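Long-range contacts in purine nucleoside phosphorylase (Schistosoma mansoni, PDB 5KO5), which probably catalyses the reversible phosphorolysis of purine nucleosides to the free base and ribose 1-phosphate, and is captured here with cytosine bound: residues Gly121-Lys125 with Ser208-Leu212; Glu156-Arg160 with Cys231-Ile235; Asn147-Asn153 with Ile228-His232. One frame throughout, in Å; residues are numbered along the deposited sequence.

Contact 1 of 3, residues Gly121-Lys125 with Ser208-Leu212; sequences GINRK and SNMLL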
ATOM      1  N   GLY A 121     -12.141  12.730 -12.561  1.00 16.37           N
ATOM      2  CA  GLY A 121     -13.046  11.828 -13.259  1.00 17.57           C
ATOM      3  C   GLY A 121     -12.277  10.826 -14.109  1.00 17.28           C
ATOM      4  O   GLY A 121     -11.355  11.195 -14.845  1.00 17.10           O
ATOM      5  N   ILE A 122     -12.657   9.558 -14.003  1.00 15.37           N
ATOM      6  CA  ILE A 122     -12.103   8.481 -14.813  1.00 17.22           C
ATOM      7  C   ILE A 122     -13.102   8.019 -15.866  1.00 16.40           C
ATOM      8  O   ILE A 122     -12.763   7.891 -17.042  1.00 19.53           O
ATOM      9  CB  ILE A 122     -11.658   7.300 -13.921  1.00 15.16           C
ATOM     10  CG1 ILE A 122     -10.618   7.738 -12.890  1.00 14.37           C
ATOM     11  CG2 ILE A 122     -11.122   6.163 -14.784  1.00 17.04           C
ATOM     12  CD1 ILE A 122      -9.270   8.151 -13.496  1.00 14.90           C
ATOM     13  N   ASN A 123     -14.341   7.752 -15.446  1.00 18.51           N
ATOM     14  CA  ASN A 123     -15.412   7.384 -16.364  1.00 19.45           C
ATOM     15  C   ASN A 123     -15.572   8.449 -17.440  1.00 21.19           C
ATOM     16  O   ASN A 123     -15.550   9.650 -17.159  1.00 20.95           O
ATOM     17  CB  ASN A 123     -16.726   7.268 -15.579  1.00 19.26           C
ATOM     18  CG  ASN A 123     -17.846   6.623 -16.394  1.00 23.48           C
ATOM     19  OD1 ASN A 123     -18.262   7.138 -17.427  1.00 26.79           O
ATOM     20  ND2 ASN A 123     -18.338   5.487 -15.913  1.00 26.84           N
ATOM     21  N   ARG A 124     -15.763   7.999 -18.680  1.00 24.55           N
ATOM     22  CA  ARG A 124     -15.840   8.932 -19.794  1.00 27.59           C
ATOM     23  C   ARG A 124     -17.045   9.846 -19.728  1.00 21.52           C
ATOM     24  O   ARG A 124     -17.031  10.906 -20.359  1.00 26.43           O
ATOM     25  CB  ARG A 124     -15.867   8.173 -21.123  1.00 40.15           C
ATOM     26  CG  ARG A 124     -14.917   8.750 -22.180  1.00 59.96           C
ATOM     27  CD  ARG A 124     -13.450   8.505 -21.874  1.00 69.52           C
ATOM     28  NE  ARG A 124     -13.180   7.994 -20.539  1.00 74.29           N
ATOM     29  CZ  ARG A 124     -13.171   6.712 -20.201  1.00 84.21           C
ATOM     30  NH1 ARG A 124     -13.372   5.764 -21.115  1.00 79.92           N
ATOM     31  NH2 ARG A 124     -12.954   6.403 -18.937  1.00 93.72           N
ATOM     32  N   LYS A 125     -18.093   9.456 -19.008  1.00 25.54           N
ATOM     33  CA  LYS A 125     -19.288  10.285 -18.964  1.00 28.62           C
ATOM     34  C   LYS A 125     -19.105  11.531 -18.108  1.00 26.46           C
ATOM     35  O   LYS A 125     -19.973  12.408 -18.125  1.00 27.77           O
ATOM     36  CB  LYS A 125     -20.467   9.464 -18.449  1.00 34.19           C
ATOM     37  CG  LYS A 125     -20.878   8.331 -19.371  1.00 42.48           C
ATOM     38  CD  LYS A 125     -21.980   7.510 -18.730  1.00 50.66           C
ATOM     39  CE  LYS A 125     -22.497   6.438 -19.667  1.00 60.80           C
ATOM     40  NZ  LYS A 125     -23.620   5.680 -19.049  1.00 68.92           N
ATOM     41  N   SER A 208      -4.306   6.586 -14.001  1.00 12.67           N
ATOM     42  CA  SER A 208      -5.678   6.828 -14.439  1.00 14.56           C
ATOM     43  C   SER A 208      -6.137   5.759 -15.418  1.00 14.66           C
ATOM     44  O   SER A 208      -7.262   5.258 -15.318  1.00 15.72           O
ATOM     45  CB  SER A 208      -5.785   8.207 -15.076  1.00 13.57           C
ATOM     46  OG  SER A 208      -5.538   9.198 -14.098  1.00 16.13           O
ATOM     47  N   ASN A 209      -5.283   5.401 -16.377  1.00 15.75           N
ATOM     48  CA  ASN A 209      -5.659   4.377 -17.348  1.00 17.31           C
ATOM     49  C   ASN A 209      -5.891   3.032 -16.678  1.00 17.15           C
ATOM     50  O   ASN A 209      -6.803   2.291 -17.055  1.00 18.44           O
ATOM     51  CB  ASN A 209      -4.609   4.275 -18.452  1.00 21.62           C
ATOM     52  CG  ASN A 209      -5.070   4.941 -19.727  1.00 52.59           C
ATOM     53  OD1 ASN A 209      -4.735   6.091 -20.002  1.00 67.14           O
ATOM     54  ND2 ASN A 209      -5.887   4.228 -20.496  1.00 56.66           N
ATOM     55  N   MET A 210      -5.089   2.707 -15.664  1.00 16.26           N
ATOM     56  CA  MET A 210      -5.324   1.487 -14.908  1.00 16.38           C
ATOM     57  C   MET A 210      -6.674   1.536 -14.202  1.00 17.37           C
ATOM     58  O   MET A 210      -7.439   0.563 -14.234  1.00 19.04           O
ATOM     59  CB  MET A 210      -4.204   1.287 -13.892  1.00 16.52           C
ATOM     60  CG  MET A 210      -4.428   0.073 -13.025  1.00 19.68           C
ATOM     61  SD  MET A 210      -3.172  -0.109 -11.757  1.00 21.29           S
ATOM     62  CE  MET A 210      -3.571   1.246 -10.686  1.00 26.34           C
ATOM     63  N   LEU A 211      -6.990   2.674 -13.576  1.00 16.37           N
ATOM     64  CA  LEU A 211      -8.257   2.795 -12.851  1.00 18.19           C
ATOM     65  C   LEU A 211      -9.445   2.634 -13.782  1.00 25.47           C
ATOM     66  O   LEU A 211     -10.477   2.064 -13.402  1.00 23.74           O
ATOM     67  CB  LEU A 211      -8.324   4.148 -12.153  1.00 17.90           C
ATOM     68  CG  LEU A 211      -7.266   4.328 -11.071  1.00 18.29           C
ATOM     69  CD1 LEU A 211      -7.402   5.693 -10.416  1.00 19.74           C
ATOM     70  CD2 LEU A 211      -7.341   3.202 -10.029  1.00 23.95           C
ATOM     71  N   LEU A 212      -9.323   3.142 -15.003  1.00 18.86           N
ATOM     72  CA  LEU A 212     -10.356   2.911 -16.002  1.00 25.17           C
ATOM     73  C   LEU A 212     -10.582   1.417 -16.212  1.00 26.80           C
ATOM     74  O   LEU A 212     -11.722   0.938 -16.177  1.00 32.39           O
ATOM     75  CB  LEU A 212      -9.963   3.598 -17.304  1.00 21.18           C
ATOM     76  CG  LEU A 212     -10.926   3.351 -18.453  1.00 28.98           C
ATOM     77  CD1 LEU A 212     -12.334   3.597 -17.953  1.00 37.57           C
ATOM     78  CD2 LEU A 212     -10.580   4.266 -19.606  1.00 27.33           C
TER
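Gly121 ends strand 112-121, directly after the cytosine-pocket residues Leu118, Ala119 and Gly120. Its backbone is hydrogen-bonded to Asn245 and Ser247, so the chain is fixed before it turns toward helix 205-213. Ile122 is the main point of contact. Its CA lies 6.0 Å from the CA of Leu212, and its side chain lies along the helix. CD1 of Ile122 reaches CB of Ser208 at 3.8 Å. CG1 of Ile122 is 4.3 Å from CB of Leu211. CG2 of Ile122 lies 3.5 Å from the backbone N of Leu212 and 3.8 Å from its CB. Ser208, Leu211 and Leu212 are spaced i, i+3 and i+4, so one branched side chain spans about one helical turn. Ile248 and Val219 also touch Ile122.

The loop leaving strand 112-121 of the central mixed sheet thus packs on helix 205-213, in the alpha/beta fold of the phosphorylase superfamily. It lies beside the base pocket: the side chain of Ser208 is about 7 Å from the bound cytosine.

Asn123 points away from the helix. Its OD1 accepts from N of Lys125 at 2.8 Å, which makes an Asx turn, and its ND2 is hydrogen-bonded to Asp217. The side chain of Arg124 folds back to the backbone of Ile122. NH2 of Arg124 donates to O of Ile122 in a very short hydrogen bond of 2.4 Å. CD1 of Leu212 sits at the edge of the guanidinium, near its plane, in a very tight contact of 3.0 Å with NH2 of Arg124. Lys125 is exposed and extends beyond reach of the helix.

Contact 2 of 3, residues Glu156-Arg160 with Cys231-Ile235; sequences EFGPR and CHCGI. With EDO (1,2-ethanediol), chain E.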
ATOM      1  N   GLU A 156     -15.760  -0.768  21.725  1.00 17.94           N
ATOM      2  CA  GLU A 156     -16.919   0.043  22.079  1.00 19.87           C
ATOM      3  C   GLU A 156     -17.506   0.763  20.877  1.00 18.67           C
ATOM      4  O   GLU A 156     -18.678   1.163  20.914  1.00 20.39           O
ATOM      5  CB  GLU A 156     -16.545   1.075  23.141  1.00 19.70           C
ATOM      6  CG  GLU A 156     -16.133   0.476  24.459  1.00 21.42           C
ATOM      7  CD  GLU A 156     -14.654   0.199  24.544  1.00 21.51           C
ATOM      8  OE1 GLU A 156     -13.970   0.186  23.490  1.00 20.76           O
ATOM      9  OE2 GLU A 156     -14.171  -0.002  25.676  1.00 27.31           O
ATOM     10  N   PHE A 157     -16.720   0.946  19.820  1.00 14.75           N
ATOM     11  CA  PHE A 157     -17.226   1.623  18.637  1.00 15.82           C
ATOM     12  C   PHE A 157     -17.745   0.669  17.576  1.00 13.96           C
ATOM     13  O   PHE A 157     -18.731   0.987  16.905  1.00 17.26           O
ATOM     14  CB  PHE A 157     -16.167   2.566  18.057  1.00 16.93           C
ATOM     15  CG  PHE A 157     -15.885   3.735  18.945  1.00 15.75           C
ATOM     16  CD1 PHE A 157     -16.778   4.794  19.012  1.00 15.46           C
ATOM     17  CD2 PHE A 157     -14.756   3.763  19.743  1.00 17.30           C
ATOM     18  CE1 PHE A 157     -16.541   5.869  19.857  1.00 16.13           C
ATOM     19  CE2 PHE A 157     -14.510   4.842  20.581  1.00 16.54           C
ATOM     20  CZ  PHE A 157     -15.405   5.885  20.639  1.00 19.04           C
ATOM     21  N   GLY A 158     -17.136  -0.506  17.417  1.00 14.87           N
ATOM     22  CA  GLY A 158     -17.528  -1.374  16.336  1.00 15.29           C
ATOM     23  C   GLY A 158     -16.739  -2.657  16.312  1.00 14.25           C
ATOM     24  O   GLY A 158     -15.879  -2.906  17.158  1.00 13.81           O
ATOM     25  N   PRO A 159     -17.017  -3.484  15.310  1.00 14.57           N
ATOM     26  CA  PRO A 159     -16.449  -4.833  15.262  1.00 14.23           C
ATOM     27  C   PRO A 159     -15.058  -4.835  14.639  1.00 12.82           C
ATOM     28  O   PRO A 159     -14.656  -3.914  13.924  1.00 12.85           O
ATOM     29  CB  PRO A 159     -17.428  -5.572  14.340  1.00 16.15           C
ATOM     30  CG  PRO A 159     -17.907  -4.512  13.404  1.00 17.47           C
ATOM     31  CD  PRO A 159     -18.000  -3.251  14.238  1.00 16.55           C
ATOM     32  N   ARG A 160     -14.339  -5.929  14.903  1.00 14.51           N
ATOM     33  CA  ARG A 160     -12.996  -6.094  14.355  1.00 12.37           C
ATOM     34  C   ARG A 160     -13.004  -6.064  12.827  1.00 11.69           C
ATOM     35  O   ARG A 160     -12.108  -5.478  12.204  1.00 12.01           O
ATOM     36  CB  ARG A 160     -12.402  -7.404  14.888  1.00 12.00           C
ATOM     37  CG  ARG A 160     -11.098  -7.854  14.210  1.00 14.13           C
ATOM     38  CD  ARG A 160      -9.851  -7.069  14.676  1.00 12.36           C
ATOM     39  NE  ARG A 160      -9.771  -5.714  14.130  1.00 10.77           N
ATOM     40  CZ  ARG A 160      -8.728  -4.915  14.294  1.00 11.00           C
ATOM     41  NH1 ARG A 160      -8.731  -3.691  13.786  1.00 11.41           N
ATOM     42  NH2 ARG A 160      -7.695  -5.318  15.022  1.00 11.93           N
ATOM     43  N   CYS A 231     -18.634   3.973   9.194  1.00 12.55           N
ATOM     44  CA  CYS A 231     -19.302   2.688   9.020  1.00 13.39           C
ATOM     45  C   CYS A 231     -19.021   1.768  10.202  1.00 12.93           C
ATOM     46  O   CYS A 231     -19.921   1.079  10.699  1.00 16.74           O
ATOM     47  CB  CYS A 231     -18.818   2.058   7.712  1.00 13.18           C
ATOM     48  SG  CYS A 231     -19.558   0.453   7.326  1.00 21.18           S
ATOM     49  N   HIS A 232     -17.778   1.774  10.683  1.00 12.92           N
ATOM     50  CA  HIS A 232     -17.398   0.931  11.807  1.00 14.12           C
ATOM     51  C   HIS A 232     -18.252   1.224  13.040  1.00 13.52           C
ATOM     52  O   HIS A 232     -18.639   0.299  13.764  1.00 15.79           O
ATOM     53  CB  HIS A 232     -15.901   1.142  12.066  1.00 14.70           C
ATOM     54  CG  HIS A 232     -15.362   0.399  13.242  1.00 14.18           C
ATOM     55  ND1 HIS A 232     -15.175   0.995  14.470  1.00 13.96           N
ATOM     56  CD2 HIS A 232     -14.918  -0.873  13.366  1.00 13.61           C
ATOM     57  CE1 HIS A 232     -14.655   0.113  15.307  1.00 14.18           C
ATOM     58  NE2 HIS A 232     -14.498  -1.032  14.665  1.00 13.84           N
ATOM     59  N   CYS A 233     -18.580   2.499  13.282  1.00 13.27           N
ATOM     60  CA  CYS A 233     -19.346   2.860  14.471  1.00 16.41           C
ATOM     61  C   CYS A 233     -20.824   3.137  14.183  1.00 16.18           C
ATOM     62  O   CYS A 233     -21.517   3.713  15.031  1.00 18.62           O
ATOM     63  CB  CYS A 233     -18.679   4.010  15.234  1.00 16.71           C
ATOM     64  SG  CYS A 233     -18.757   5.640  14.448  1.00 16.55           S
ATOM     65  N   GLY A 234     -21.328   2.720  13.022  1.00 15.60           N
ATOM     66  CA  GLY A 234     -22.758   2.768  12.762  1.00 16.47           C
ATOM     67  C   GLY A 234     -23.318   4.089  12.271  1.00 16.58           C
ATOM     68  O   GLY A 234     -24.539   4.286  12.328  1.00 20.16           O
ATOM     69  N   ILE A 235     -22.478   5.001  11.795  1.00 16.11           N
ATOM     70  CA  ILE A 235     -22.919   6.273  11.237  1.00 15.65           C
ATOM     71  C   ILE A 235     -23.141   6.081   9.742  1.00 15.08           C
ATOM     72  O   ILE A 235     -22.264   5.570   9.032  1.00 17.05           O
ATOM     73  CB  ILE A 235     -21.872   7.369  11.511  1.00 15.44           C
ATOM     74  CG1 ILE A 235     -21.797   7.677  13.009  1.00 15.48           C
ATOM     75  CG2 ILE A 235     -22.182   8.639  10.716  1.00 16.56           C
ATOM     76  CD1 ILE A 235     -20.708   8.658  13.368  1.00 18.35           C
TER
HETATM   77  C1  EDO E 304     -19.902   4.218  20.691  1.00 27.57           C
HETATM   78  O1  EDO E 304     -20.179   3.569  19.441  1.00 29.98           O
HETATM   79  C2  EDO E 304     -21.159   4.292  21.547  1.00 32.50           C
HETATM   80  O2  EDO E 304     -22.026   5.332  21.070  1.00 34.81           O
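The backbones come close where helix 224-232 ends. CA of Phe157 is 4.8 Å from CA of Cys233. A Schellman motif closes the helix: N of Ile235 bonds to O of Ala230, and N of Gly234, the C-prime residue at positive phi, to O of Cys231 at 3.2 Å. Two CA-H...O contacts join the segments: CA of Cys233 to O of Phe157 at 3.1 Å, and CA of Gly158 to O of His232 at 3.3 Å. A CB on Gly158 would clash with that O of His232.

CA of Gly158 also makes a CH-pi contact, 3.6 Å from the centroid of the His232 ring. CB of Phe157 meets CB of Cys233 at 4.0 Å. NE2 of His232 donates to OD1 of Asn153. O1 of the ethanediol, probably from the crystallisation liquor, makes a weak 3.2 Å hydrogen bond to O of Glu156; its C1 is 3.6 Å from CD1 of Phe157.

No clear hydrogen bond joins the segments, so the fit relies on close approach at a glycine.

Contact 3 of 3, residues Asn147-Asn153 with Ile228-His232; sequences NVLVGPN and IIACH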
ATOM      1  N   ASN A 147      -5.023   0.477   5.771  1.00  9.78           N
ATOM      2  CA  ASN A 147      -6.408   0.771   6.128  1.00  8.96           C
ATOM      3  C   ASN A 147      -6.428   1.616   7.399  1.00 10.00           C
ATOM      4  O   ASN A 147      -5.618   1.417   8.314  1.00 10.97           O
ATOM      5  CB  ASN A 147      -7.131  -0.562   6.370  1.00 11.02           C
ATOM      6  CG  ASN A 147      -8.652  -0.444   6.399  1.00 10.03           C
ATOM      7  OD1 ASN A 147      -9.236   0.165   7.312  1.00 11.81           O
ATOM      8  ND2 ASN A 147      -9.306  -1.084   5.424  1.00 11.15           N
ATOM      9  N   VAL A 148      -7.374   2.563   7.456  1.00 10.77           N
ATOM     10  CA  VAL A 148      -7.526   3.423   8.631  1.00 11.42           C
ATOM     11  C   VAL A 148      -7.817   2.638   9.909  1.00 10.98           C
ATOM     12  O   VAL A 148      -7.578   3.153  11.009  1.00 12.80           O
ATOM     13  CB  VAL A 148      -8.590   4.509   8.343  1.00 11.02           C
ATOM     14  CG1 VAL A 148      -9.974   3.891   8.284  1.00 11.75           C
ATOM     15  CG2 VAL A 148      -8.539   5.613   9.400  1.00 12.27           C
ATOM     16  N   LEU A 149      -8.306   1.389   9.799  1.00 10.00           N
ATOM     17  CA  LEU A 149      -8.578   0.570  10.978  1.00 11.34           C
ATOM     18  C   LEU A 149      -7.427  -0.354  11.381  1.00 10.58           C
ATOM     19  O   LEU A 149      -7.572  -1.079  12.377  1.00 11.15           O
ATOM     20  CB  LEU A 149      -9.872  -0.246  10.783  1.00 11.12           C
ATOM     21  CG  LEU A 149     -11.175   0.539  10.952  1.00 10.38           C
ATOM     22  CD1 LEU A 149     -12.351  -0.333  10.523  1.00 12.34           C
ATOM     23  CD2 LEU A 149     -11.343   1.002  12.412  1.00 13.83           C
ATOM     24  N   VAL A 150      -6.294  -0.347  10.666  1.00 10.42           N
ATOM     25  CA  VAL A 150      -5.168  -1.155  11.126  1.00 10.68           C
ATOM     26  C   VAL A 150      -4.760  -0.703  12.516  1.00 11.05           C
ATOM     27  O   VAL A 150      -4.577   0.498  12.767  1.00 12.80           O
ATOM     28  CB  VAL A 150      -3.998  -1.067  10.135  1.00 10.35           C
ATOM     29  CG1 VAL A 150      -2.729  -1.674  10.764  1.00 11.76           C
ATOM     30  CG2 VAL A 150      -4.319  -1.800   8.857  1.00 11.59           C
ATOM     31  N   GLY A 151      -4.583  -1.672  13.419  1.00 11.51           N
ATOM     32  CA  GLY A 151      -4.297  -1.419  14.811  1.00 12.96           C
ATOM     33  C   GLY A 151      -5.267  -2.198  15.670  1.00 12.43           C
ATOM     34  O   GLY A 151      -6.153  -2.897  15.165  1.00 12.77           O
ATOM     35  N   PRO A 152      -5.149  -2.074  16.987  1.00 13.39           N
ATOM     36  CA  PRO A 152      -6.119  -2.736  17.869  1.00 13.61           C
ATOM     37  C   PRO A 152      -7.521  -2.247  17.548  1.00 13.06           C
ATOM     38  O   PRO A 152      -7.722  -1.081  17.206  1.00 14.27           O
ATOM     39  CB  PRO A 152      -5.693  -2.282  19.266  1.00 18.56           C
ATOM     40  CG  PRO A 152      -4.893  -1.023  19.038  1.00 28.07           C
ATOM     41  CD  PRO A 152      -4.187  -1.240  17.729  1.00 15.22           C
ATOM     42  N   ASN A 153      -8.495  -3.150  17.627  1.00 12.88           N
ATOM     43  CA  ASN A 153      -9.882  -2.719  17.495  1.00 10.99           C
ATOM     44  C   ASN A 153     -10.372  -2.047  18.770  1.00 13.65           C
ATOM     45  O   ASN A 153     -10.071  -2.486  19.883  1.00 15.60           O
ATOM     46  CB  ASN A 153     -10.808  -3.890  17.178  1.00 13.37           C
ATOM     47  CG  ASN A 153     -12.202  -3.417  16.794  1.00 13.42           C
ATOM     48  OD1 ASN A 153     -12.349  -2.659  15.841  1.00 13.17           O
ATOM     49  ND2 ASN A 153     -13.221  -3.842  17.532  1.00 14.29           N
ATOM     50  N   ILE A 228     -14.924   4.713   6.440  1.00 11.86           N
ATOM     51  CA  ILE A 228     -14.705   3.455   7.139  1.00 10.74           C
ATOM     52  C   ILE A 228     -14.884   3.636   8.639  1.00 11.70           C
ATOM     53  O   ILE A 228     -15.514   2.806   9.298  1.00 12.01           O
ATOM     54  CB  ILE A 228     -13.333   2.882   6.762  1.00 11.73           C
ATOM     55  CG1 ILE A 228     -13.402   2.357   5.327  1.00 11.36           C
ATOM     56  CG2 ILE A 228     -12.887   1.787   7.740  1.00 12.24           C
ATOM     57  CD1 ILE A 228     -12.046   1.930   4.737  1.00 12.95           C
ATOM     58  N   ILE A 229     -14.355   4.727   9.203  1.00 11.46           N
ATOM     59  CA  ILE A 229     -14.532   4.947  10.638  1.00 11.64           C
ATOM     60  C   ILE A 229     -16.006   5.137  10.964  1.00 11.85           C
ATOM     61  O   ILE A 229     -16.509   4.590  11.954  1.00 12.29           O
ATOM     62  CB  ILE A 229     -13.661   6.124  11.129  1.00 11.40           C
ATOM     63  CG1 ILE A 229     -12.174   5.828  10.910  1.00 11.85           C
ATOM     64  CG2 ILE A 229     -13.946   6.398  12.615  1.00 12.52           C
ATOM     65  CD1 ILE A 229     -11.674   4.513  11.544  1.00 12.38           C
ATOM     66  N   ALA A 230     -16.724   5.888  10.125  1.00 12.78           N
ATOM     67  CA  ALA A 230     -18.158   6.083  10.333  1.00 11.89           C
ATOM     68  C   ALA A 230     -18.908   4.756  10.243  1.00 13.69           C
ATOM     69  O   ALA A 230     -19.727   4.430  11.119  1.00 13.37           O
ATOM     70  CB  ALA A 230     -18.697   7.077   9.303  1.00 14.33           C
ATOM     71  N   CYS A 231     -18.634   3.973   9.194  1.00 12.55           N
ATOM     72  CA  CYS A 231     -19.302   2.688   9.020  1.00 13.39           C
ATOM     73  C   CYS A 231     -19.021   1.768  10.202  1.00 12.93           C
ATOM     74  O   CYS A 231     -19.921   1.079  10.699  1.00 16.74           O
ATOM     75  CB  CYS A 231     -18.818   2.058   7.712  1.00 13.18           C
ATOM     76  SG  CYS A 231     -19.558   0.453   7.326  1.00 21.18           S
ATOM     77  N   HIS A 232     -17.778   1.774  10.683  1.00 12.92           N
ATOM     78  CA  HIS A 232     -17.398   0.931  11.807  1.00 14.12           C
ATOM     79  C   HIS A 232     -18.252   1.224  13.040  1.00 13.52           C
ATOM     80  O   HIS A 232     -18.639   0.299  13.764  1.00 15.79           O
ATOM     81  CB  HIS A 232     -15.901   1.142  12.066  1.00 14.70           C
ATOM     82  CG  HIS A 232     -15.362   0.399  13.242  1.00 14.18           C
ATOM     83  ND1 HIS A 232     -15.175   0.995  14.470  1.00 13.96           N
ATOM     84  CD2 HIS A 232     -14.918  -0.873  13.366  1.00 13.61           C
ATOM     85  CE1 HIS A 232     -14.655   0.113  15.307  1.00 14.18           C
ATOM     86  NE2 HIS A 232     -14.498  -1.032  14.665  1.00 13.84           N
TER
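Val148 and Leu149 press into one side of helix 224-232, joining a long loop to that helix in the phosphorylase superfamily fold. They sit in the middle of a type I beta turn from Asn147 to Val150. CG1 of Val148 touches CG2 of Ile228 at 3.6 Å and CD1 of Ile229 at 3.7 Å. Leu149 meets the same two residues: its CD1 is 3.5 Å from CG2 of Ile228, and its CD2 is 3.6 Å from CD1 of Ile229. Leu149 also covers a face of the His232 ring, with CD2 4.2 Å from the centroid in a CH-pi contact. Ala99 and Ile102 of helix 95-108 pack on Ile229.

Asn147 shapes the turn. Its OD1 accepts from N of Leu149 at 2.9 Å, an Asx turn, and its O accepts from N of Val150 at 3.0 Å. The loop also meets the third subunit, where ND2 of Asn147 bonds to Thr201 of that subunit.

At the polar edge the loop returns to the helix at Asn153. ND2 of Asn153 is held by Asp155 and Gly158. OD1 of Asn153 accepts from NE2 of His232 at 2.9 Å, near the ring plane.

Overall arrangement
Contacts 2 and 3 are neighbours, with centres 8 Å apart. Both set the loop between helices 140-143 and 170-182 against helix 224-232, and they share Cys231 and His232. Hydrogen bonds from Asn153 to Gly158 and from Arg160 to Gly151 tie their loop segments together. Contact 1 stands apart, 32 Å from contact 2 and 28 Å from contact 3 between centres, beside the base pocket. All three are largely buried. Contacts 1 and 2 each have an exposed residue at the margin, whereas contact 3 has none. Aliphatic packing dominates contacts 1 and 3; close backbone approach and the His232 ring dominate contact 2. Only contact 3 has a clear hydrogen bond across its segments.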